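Local coordinates for hemopexin fold protein CP4 (Vigna unguiculata, PDB 3OYO) that adopts the four-bladed beta-propeller fold of haemopexins, binds a calcium ion in its central channel and is of unestablished function in the seed, at residues A[1-6]-A[211-216]; A[15-20]-A[24-29]. All blocks are in the same frame, centred on the assembly; numbering follows the deposited sequence.

Interaction 1: A[1-6]-A[211-216]; sequences APYINA and PILDGW. With CA (calcium ion), chain C.
Tyr3 meets the helix 212-215 at two points, with its beta carbon and with one corner of its ring. Tyr3 CB rests on the tip of Ile212, at 3.6 Å from CD1, while Tyr3 CE2 lies 3.6 Å from CD1 of Leu213. The Tyr3 and Leu213 side chains cross at about a right angle, and the leucine methyl comes obliquely to the ring. Ile4 adds a looser touch, its CD1 4.1 Å from CG2 of Ile212. That branch of Ile212 stands anti to the backbone N while CG1 lies anti to the carbonyl carbon (chi1 -68°), a fork that offers one methyl to each neighbour. The contact is thus wholly apolar, and it brings the amino-terminal segment of a four-bladed beta-propeller against the short helix that follows the outermost strand of the last blade. Behind it, Phe186 of strand 182-187 packs on both isoleucines, and Tyr3 is held by a backbone hydrogen bond with Gly188. The helical turn is fixed by Pro211 O, which accepts from Asp214 N and Gly215 N. Farther along, Asn5 grips the calcium ion through its backbone O (2.5 Å) and OD1 (2.7 Å), and Asp63, Asp119 and Asp172 add their backbone oxygens.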
ATOM      1  N   ALA A   1      -3.015  -1.427  16.639  1.00 32.04           N
ATOM      2  CA  ALA A   1      -3.198  -0.134  15.920  1.00 31.04           C
ATOM      3  C   ALA A   1      -1.949   0.246  15.127  1.00 29.65           C
ATOM      4  O   ALA A   1      -1.095   0.967  15.658  1.00 31.44           O
ATOM      5  CB  ALA A   1      -3.495   0.975  16.922  1.00 28.22           C
ATOM      6  N   PRO A   2      -1.818  -0.213  13.863  1.00 17.17           N
ATOM      7  CA  PRO A   2      -0.617   0.283  13.190  1.00 16.02           C
ATOM      8  C   PRO A   2      -0.903   1.745  12.818  1.00 13.57           C
ATOM      9  O   PRO A   2      -2.033   2.087  12.486  1.00 17.58           O
ATOM     10  CB  PRO A   2      -0.521  -0.604  11.947  1.00 18.72           C
ATOM     11  CG  PRO A   2      -1.937  -0.850  11.581  1.00 19.97           C
ATOM     12  CD  PRO A   2      -2.600  -1.090  12.972  1.00 20.47           C
ATOM     13  N   TYR A   3       0.084   2.603  12.945  1.00 11.30           N
ATOM     14  CA  TYR A   3      -0.042   4.016  12.577  1.00 10.05           C
ATOM     15  C   TYR A   3      -0.642   4.197  11.174  1.00  9.84           C
ATOM     16  O   TYR A   3      -1.632   4.910  10.986  1.00  9.23           O
ATOM     17  CB  TYR A   3       1.320   4.686  12.727  1.00 12.16           C
ATOM     18  CG  TYR A   3       1.650   5.102  14.165  1.00 13.34           C
ATOM     19  CD1 TYR A   3       1.036   4.474  15.231  1.00 13.50           C
ATOM     20  CD2 TYR A   3       2.586   6.129  14.440  1.00 15.19           C
ATOM     21  CE1 TYR A   3       1.305   4.843  16.544  1.00 16.32           C
ATOM     22  CE2 TYR A   3       2.875   6.508  15.747  1.00 14.58           C
ATOM     23  CZ  TYR A   3       2.236   5.848  16.794  1.00 15.80           C
ATOM     24  OH  TYR A   3       2.449   6.200  18.101  1.00 15.32           O
ATOM     25  N   ILE A   4      -0.070   3.505  10.184  1.00  8.95           N
ATOM     26  CA  ILE A   4      -0.570   3.572   8.816  1.00  8.00           C
ATOM     27  C   ILE A   4      -1.017   2.139   8.407  1.00  7.88           C
ATOM     28  O   ILE A   4      -0.276   1.168   8.541  1.00  6.57           O
ATOM     29  CB  ILE A   4       0.521   4.166   7.852  1.00 11.83           C
ATOM     30  CG1 ILE A   4       0.864   5.611   8.277  1.00 11.28           C
ATOM     31  CG2 ILE A   4       0.056   4.119   6.368  1.00 10.80           C
ATOM     32  CD1 ILE A   4       2.153   6.178   7.701  1.00 13.23           C
ATOM     33  N   ASN A   5      -2.260   2.030   7.932  1.00  9.40           N
ATOM     34  CA  ASN A   5      -2.797   0.776   7.579  1.00  9.03           C
ATOM     35  C   ASN A   5      -2.706   0.531   6.080  1.00  8.99           C
ATOM     36  O   ASN A   5      -2.731  -0.611   5.638  1.00  8.90           O
ATOM     37  CB  ASN A   5      -4.249   0.668   8.062  1.00 12.11           C
ATOM     38  CG  ASN A   5      -4.682  -0.785   8.259  1.00 13.69           C
ATOM     39  OD1 ASN A   5      -3.838  -1.671   8.255  1.00 14.02           O
ATOM     40  ND2 ASN A   5      -5.979  -1.024   8.510  1.00 14.69           N
ATOM     41  N   ALA A   6      -2.624   1.587   5.276  1.00  9.93           N
ATOM     42  CA  ALA A   6      -2.523   1.378   3.814  1.00  9.55           C
ATOM     43  C   ALA A   6      -1.976   2.625   3.185  1.00  9.59           C
ATOM     44  O   ALA A   6      -2.103   3.708   3.752  1.00 10.35           O
ATOM     45  CB  ALA A   6      -3.906   1.029   3.233  1.00  8.39           C
ATOM     46  N   PRO A 211      11.136   5.675  13.726  1.00 17.37           N
ATOM     47  CA  PRO A 211       9.748   5.878  14.086  1.00 16.66           C
ATOM     48  C   PRO A 211       9.093   6.736  13.017  1.00 16.07           C
ATOM     49  O   PRO A 211       9.685   7.688  12.524  1.00 16.53           O
ATOM     50  CB  PRO A 211       9.837   6.609  15.427  1.00 14.39           C
ATOM     51  CG  PRO A 211      11.207   6.224  15.992  1.00 14.69           C
ATOM     52  CD  PRO A 211      12.048   6.261  14.737  1.00 15.81           C
ATOM     53  N   ILE A 212       7.873   6.370  12.654  1.00 10.24           N
ATOM     54  CA  ILE A 212       7.121   7.083  11.622  1.00 10.25           C
ATOM     55  C   ILE A 212       7.023   8.600  11.904  1.00 10.74           C
ATOM     56  O   ILE A 212       7.176   9.457  11.007  1.00 10.62           O
ATOM     57  CB  ILE A 212       5.691   6.471  11.480  1.00  9.29           C
ATOM     58  CG1 ILE A 212       5.786   5.052  10.901  1.00  9.71           C
ATOM     59  CG2 ILE A 212       4.818   7.343  10.596  1.00 10.20           C
ATOM     60  CD1 ILE A 212       4.424   4.202  10.982  1.00  9.86           C
ATOM     61  N   LEU A 213       6.738   8.926  13.149  1.00 12.51           N
ATOM     62  CA  LEU A 213       6.566  10.308  13.545  1.00 13.41           C
ATOM     63  C   LEU A 213       7.848  11.099  13.515  1.00 13.80           C
ATOM     64  O   LEU A 213       7.797  12.304  13.629  1.00 17.60           O
ATOM     65  CB  LEU A 213       5.901  10.392  14.927  1.00 13.03           C
ATOM     66  CG  LEU A 213       4.468   9.809  14.990  1.00 11.60           C
ATOM     67  CD1 LEU A 213       3.970   9.872  16.414  1.00 11.50           C
ATOM     68  CD2 LEU A 213       3.549  10.508  14.061  1.00 10.54           C
ATOM     69  N   ASP A 214       8.980  10.445  13.289  1.00 18.16           N
ATOM     70  CA  ASP A 214      10.249  11.148  13.109  1.00 19.36           C
ATOM     71  C   ASP A 214      10.630  11.286  11.657  1.00 19.32           C
ATOM     72  O   ASP A 214      11.265  12.268  11.268  1.00 21.19           O
ATOM     73  CB  ASP A 214      11.386  10.425  13.860  1.00 21.22           C
ATOM     74  CG  ASP A 214      11.247  10.546  15.341  1.00 21.10           C
ATOM     75  OD1 ASP A 214      10.795  11.604  15.806  1.00 25.90           O
ATOM     76  OD2 ASP A 214      11.560   9.592  16.061  1.00 24.82           O
ATOM     77  N   GLY A 215      10.269  10.304  10.848  1.00 17.31           N
ATOM     78  CA  GLY A 215      10.544  10.377   9.424  1.00 16.65           C
ATOM     79  C   GLY A 215       9.528  11.229   8.705  1.00 16.18           C
ATOM     80  O   GLY A 215       9.843  11.817   7.696  1.00 15.67           O
ATOM     81  N   TRP A 216       8.314  11.294   9.265  1.00 17.64           N
ATOM     82  CA  TRP A 216       7.206  12.076   8.700  1.00 18.60           C
ATOM     83  C   TRP A 216       6.620  12.931   9.826  1.00 18.34           C
ATOM     84  O   TRP A 216       5.424  12.762  10.172  1.00 18.62           O
ATOM     85  CB  TRP A 216       6.092  11.147   8.126  1.00 20.86           C
ATOM     86  CG  TRP A 216       6.597  10.030   7.251  1.00 21.83           C
ATOM     87  CD1 TRP A 216       7.266   8.901   7.657  1.00 20.94           C
ATOM     88  CD2 TRP A 216       6.496   9.940   5.825  1.00 21.18           C
ATOM     89  NE1 TRP A 216       7.584   8.129   6.582  1.00 20.83           N
ATOM     90  CE2 TRP A 216       7.123   8.725   5.442  1.00 21.78           C
ATOM     91  CE3 TRP A 216       5.923  10.751   4.836  1.00 23.17           C
ATOM     92  CZ2 TRP A 216       7.206   8.304   4.111  1.00 21.26           C
ATOM     93  CZ3 TRP A 216       6.012  10.332   3.489  1.00 22.36           C
ATOM     94  CH2 TRP A 216       6.648   9.119   3.146  1.00 22.42           C
TER
HETATM   95 CA    CA C 228      -2.577  -3.058   6.312  1.00 22.80          CA

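Interaction 2: A[15-20]-A[24-29]; sequences EVYFFA and YVRLHY
Val16 and Leu27 exchange two short backbone hydrogen bonds, Val16 N to Leu27 O and Leu27 N to Val16 O, both 2.7 Å. Phe18 and Val25 form a second such pair, with Phe18 N 3.1 Å from Val25 O. Between and beyond these, Glu15-His28, Tyr17-Arg26 and Phe19-Tyr24 are non-hydrogen-bonded pairs, where the alpha-carbon hydrogens of Glu15, Tyr17 and Arg26 turn to the carbonyl oxygens of Leu27, Val25 and Val16. The only salt bridge links Glu15 OE1 to Arg26 NH1 (2.9 Å, 146° at the hydrogen); the oxygen lies near the guanidinium plane, yet the donor approaches from above the carboxylate plane. Arg26 NE is also hydrogen-bonded to Thr40 OG1 of the next strand. This ladder is the antiparallel hairpin at the middle of the first propeller blade, between strands 6-9 and 37-44. Aromatic contacts share the face of the salt bridge: Tyr17 CE1 lies 3.5 Å from Arg26 CD, alongside the arginine chain, whose extended start (CG anti to the backbone N, chi1 177°) keeps its methylenes by the ring. A leucine in place of Arg26 would probably leave the Glu15 carboxylate and Thr40 without this partner. Tyr24 CB presses on Phe19 CD1 at 3.3 Å, and the two rings, near parallel, are slid apart so far that they barely overlap. Apolar packing covers the other face, where Phe18 CE2 meets Leu27 CD1 (4.0 Å), the two side chains crossing at about a right angle. Val16 CG1 touches Tyr29 CD1 at 3.9 Å, and Tyr29 OH is hydrogen-bonded to His178.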
ATOM      1  N   GLU A  15       3.065  12.786  -4.518  1.00 18.44           N
ATOM      2  CA  GLU A  15       1.931  12.792  -3.610  1.00 18.18           C
ATOM      3  C   GLU A  15       1.602  11.349  -3.198  1.00 17.77           C
ATOM      4  O   GLU A  15       1.672  10.409  -4.022  1.00 18.40           O
ATOM      5  CB  GLU A  15       0.726  13.427  -4.281  1.00 18.33           C
ATOM      6  CG  GLU A  15       0.795  14.920  -4.318  1.00 19.24           C
ATOM      7  CD  GLU A  15      -0.427  15.529  -4.922  1.00 20.02           C
ATOM      8  OE1 GLU A  15      -1.522  14.993  -4.714  1.00 19.43           O
ATOM      9  OE2 GLU A  15      -0.300  16.561  -5.604  1.00 22.17           O
ATOM     10  N   VAL A  16       1.199  11.174  -1.944  1.00 14.18           N
ATOM     11  CA  VAL A  16       0.841   9.838  -1.462  1.00 13.07           C
ATOM     12  C   VAL A  16      -0.363   9.899  -0.554  1.00 13.09           C
ATOM     13  O   VAL A  16      -0.535  10.886   0.176  1.00 10.65           O
ATOM     14  CB  VAL A  16       2.065   9.130  -0.760  1.00 11.29           C
ATOM     15  CG1 VAL A  16       2.578   9.954   0.422  1.00 10.46           C
ATOM     16  CG2 VAL A  16       1.728   7.659  -0.346  1.00 10.17           C
ATOM     17  N   TYR A  17      -1.163   8.819  -0.575  1.00 11.44           N
ATOM     18  CA  TYR A  17      -2.323   8.636   0.291  1.00 10.49           C
ATOM     19  C   TYR A  17      -1.957   7.623   1.384  1.00 11.11           C
ATOM     20  O   TYR A  17      -1.481   6.505   1.105  1.00 10.13           O
ATOM     21  CB  TYR A  17      -3.516   8.143  -0.519  1.00 12.19           C
ATOM     22  CG  TYR A  17      -3.969   9.097  -1.611  1.00 12.42           C
ATOM     23  CD1 TYR A  17      -4.839  10.167  -1.326  1.00 14.22           C
ATOM     24  CD2 TYR A  17      -3.514   8.958  -2.924  1.00 11.57           C
ATOM     25  CE1 TYR A  17      -5.255  11.030  -2.331  1.00 13.78           C
ATOM     26  CE2 TYR A  17      -3.898   9.829  -3.913  1.00 13.02           C
ATOM     27  CZ  TYR A  17      -4.779  10.867  -3.622  1.00 14.37           C
ATOM     28  OH  TYR A  17      -5.145  11.748  -4.655  1.00 16.44           O
ATOM     29  N   PHE A  18      -2.151   8.036   2.635  1.00 11.01           N
ATOM     30  CA  PHE A  18      -1.972   7.168   3.820  1.00 10.91           C
ATOM     31  C   PHE A  18      -3.339   6.967   4.399  1.00 10.10           C
ATOM     32  O   PHE A  18      -4.077   7.934   4.546  1.00  9.66           O
ATOM     33  CB  PHE A  18      -1.092   7.848   4.880  1.00 10.44           C
ATOM     34  CG  PHE A  18       0.406   7.838   4.561  1.00 10.82           C
ATOM     35  CD1 PHE A  18       0.942   6.953   3.623  1.00  9.55           C
ATOM     36  CD2 PHE A  18       1.265   8.697   5.228  1.00 10.99           C
ATOM     37  CE1 PHE A  18       2.304   6.931   3.354  1.00  9.96           C
ATOM     38  CE2 PHE A  18       2.647   8.685   4.963  1.00 10.84           C
ATOM     39  CZ  PHE A  18       3.167   7.816   4.030  1.00 10.74           C
ATOM     40  N   PHE A  19      -3.683   5.715   4.722  1.00  9.46           N
ATOM     41  CA  PHE A  19      -4.987   5.382   5.335  1.00  8.15           C
ATOM     42  C   PHE A  19      -4.800   4.811   6.740  1.00  8.66           C
ATOM     43  O   PHE A  19      -3.833   4.075   7.013  1.00  8.41           O
ATOM     44  CB  PHE A  19      -5.794   4.369   4.457  1.00  7.52           C
ATOM     45  CG  PHE A  19      -6.066   4.867   3.061  1.00  7.71           C
ATOM     46  CD1 PHE A  19      -7.243   5.556   2.778  1.00  7.52           C
ATOM     47  CD2 PHE A  19      -5.129   4.691   2.024  1.00  7.13           C
ATOM     48  CE1 PHE A  19      -7.488   6.063   1.487  1.00  5.85           C
ATOM     49  CE2 PHE A  19      -5.380   5.179   0.737  1.00  6.75           C
ATOM     50  CZ  PHE A  19      -6.546   5.846   0.463  1.00  6.87           C
ATOM     51  N   ALA A  20      -5.712   5.176   7.642  1.00  9.31           N
ATOM     52  CA  ALA A  20      -5.722   4.637   8.992  1.00 10.23           C
ATOM     53  C   ALA A  20      -7.195   4.656   9.422  1.00 10.26           C
ATOM     54  O   ALA A  20      -7.864   5.715   9.402  1.00  9.43           O
ATOM     55  CB  ALA A  20      -4.835   5.482   9.945  1.00  5.41           C
ATOM     56  N   TYR A  24      -8.076   9.133   6.110  1.00  9.67           N
ATOM     57  CA  TYR A  24      -6.841   9.250   5.324  1.00  9.24           C
ATOM     58  C   TYR A  24      -6.347  10.720   5.222  1.00  9.54           C
ATOM     59  O   TYR A  24      -7.065  11.702   5.560  1.00  9.82           O
ATOM     60  CB  TYR A  24      -7.092   8.698   3.895  1.00  9.79           C
ATOM     61  CG  TYR A  24      -7.735   9.742   2.990  1.00  9.03           C
ATOM     62  CD1 TYR A  24      -9.084  10.110   3.162  1.00  8.85           C
ATOM     63  CD2 TYR A  24      -6.987  10.404   2.013  1.00 10.72           C
ATOM     64  CE1 TYR A  24      -9.667  11.110   2.376  1.00  9.87           C
ATOM     65  CE2 TYR A  24      -7.551  11.436   1.232  1.00  9.74           C
ATOM     66  CZ  TYR A  24      -8.910  11.778   1.425  1.00 12.25           C
ATOM     67  OH  TYR A  24      -9.515  12.793   0.696  1.00 10.82           O
ATOM     68  N   VAL A  25      -5.126  10.865   4.704  1.00  9.94           N
ATOM     69  CA  VAL A  25      -4.499  12.169   4.401  1.00 10.33           C
ATOM     70  C   VAL A  25      -3.828  11.994   3.063  1.00 10.13           C
ATOM     71  O   VAL A  25      -3.521  10.866   2.652  1.00  8.95           O
ATOM     72  CB  VAL A  25      -3.458  12.607   5.475  1.00 14.89           C
ATOM     73  CG1 VAL A  25      -4.159  12.831   6.818  1.00 16.37           C
ATOM     74  CG2 VAL A  25      -2.330  11.574   5.640  1.00 16.11           C
ATOM     75  N   ARG A  26      -3.636  13.101   2.376  1.00 14.16           N
ATOM     76  CA  ARG A  26      -2.892  13.110   1.141  1.00 14.46           C
ATOM     77  C   ARG A  26      -1.676  13.985   1.393  1.00 14.87           C
ATOM     78  O   ARG A  26      -1.816  15.133   1.789  1.00 13.88           O
ATOM     79  CB  ARG A  26      -3.747  13.693  -0.007  1.00 12.42           C
ATOM     80  CG  ARG A  26      -3.022  13.804  -1.314  1.00 11.60           C
ATOM     81  CD  ARG A  26      -3.948  14.326  -2.390  1.00 11.97           C
ATOM     82  NE  ARG A  26      -4.544  15.596  -1.974  1.00 14.05           N
ATOM     83  CZ  ARG A  26      -4.305  16.737  -2.584  1.00 15.66           C
ATOM     84  NH1 ARG A  26      -3.529  16.742  -3.674  1.00 16.00           N
ATOM     85  NH2 ARG A  26      -4.877  17.855  -2.147  1.00 15.09           N
ATOM     86  N   LEU A  27      -0.484  13.437   1.137  1.00 14.63           N
ATOM     87  CA  LEU A  27       0.765  14.159   1.388  1.00 14.92           C
ATOM     88  C   LEU A  27       1.591  14.420   0.144  1.00 15.46           C
ATOM     89  O   LEU A  27       1.594  13.627  -0.804  1.00 14.82           O
ATOM     90  CB  LEU A  27       1.699  13.442   2.354  1.00 15.58           C
ATOM     91  CG  LEU A  27       1.388  12.835   3.703  1.00 17.98           C
ATOM     92  CD1 LEU A  27       2.715  12.614   4.374  1.00 16.68           C
ATOM     93  CD2 LEU A  27       0.462  13.729   4.569  1.00 17.31           C
ATOM     94  N   HIS A  28       2.320  15.532   0.186  1.00 14.98           N
ATOM     95  CA  HIS A  28       3.346  15.785  -0.788  1.00 15.66           C
ATOM     96  C   HIS A  28       4.637  15.452  -0.043  1.00 15.54           C
ATOM     97  O   HIS A  28       4.862  15.895   1.090  1.00 14.06           O
ATOM     98  CB  HIS A  28       3.340  17.245  -1.253  1.00 18.41           C
ATOM     99  CG  HIS A  28       4.552  17.602  -2.050  1.00 20.41           C
ATOM    100  ND1 HIS A  28       4.673  17.288  -3.383  1.00 21.92           N
ATOM    101  CD2 HIS A  28       5.715  18.199  -1.695  1.00 22.27           C
ATOM    102  CE1 HIS A  28       5.860  17.666  -3.817  1.00 21.66           C
ATOM    103  NE2 HIS A  28       6.507  18.230  -2.814  1.00 21.69           N
ATOM    104  N   TYR A  29       5.490  14.643  -0.656  1.00 15.41           N
ATOM    105  CA  TYR A  29       6.703  14.240   0.025  1.00 15.01           C
ATOM    106  C   TYR A  29       7.932  14.531  -0.840  1.00 15.79           C
ATOM    107  O   TYR A  29       7.834  14.738  -2.057  1.00 14.84           O
ATOM    108  CB  TYR A  29       6.589  12.762   0.453  1.00 14.67           C
ATOM    109  CG  TYR A  29       6.535  11.769  -0.707  1.00 14.55           C
ATOM    110  CD1 TYR A  29       5.411  11.700  -1.550  1.00 13.39           C
ATOM    111  CD2 TYR A  29       7.624  10.921  -0.969  1.00 13.53           C
ATOM    112  CE1 TYR A  29       5.367  10.806  -2.621  1.00 15.08           C
ATOM    113  CE2 TYR A  29       7.581  10.015  -2.032  1.00 13.55           C
ATOM    114  CZ  TYR A  29       6.475   9.981  -2.859  1.00 14.39           C
ATOM    115  OH  TYR A  29       6.457   9.126  -3.921  1.00 16.30           O
TER

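In the fold
Interactions 1 and 2 sit at two scales of the propeller, between blades and within one. Interaction 1 joins the amino-terminal segment to a helix near the carboxyl end, more than 200 residues on, consistent with helping to bring first and last blades together; it is partly buried and relies on a few apolar touches. Interaction 2 joins neighbouring strands of one hairpin, is buried, covers about three times the surface and combines backbone bonds, a salt bridge and aromatic packing. They meet directly: Asn5 N and Phe19 O, and Ala6 O and Phe19 N, are probably hydrogen-bonded, forming a classic beta bulge, while Ile4 packs on Phe18. Phe18 also meets Trp216 edge-to-face, so the first blade's hairpin reaches both segments of interaction 1.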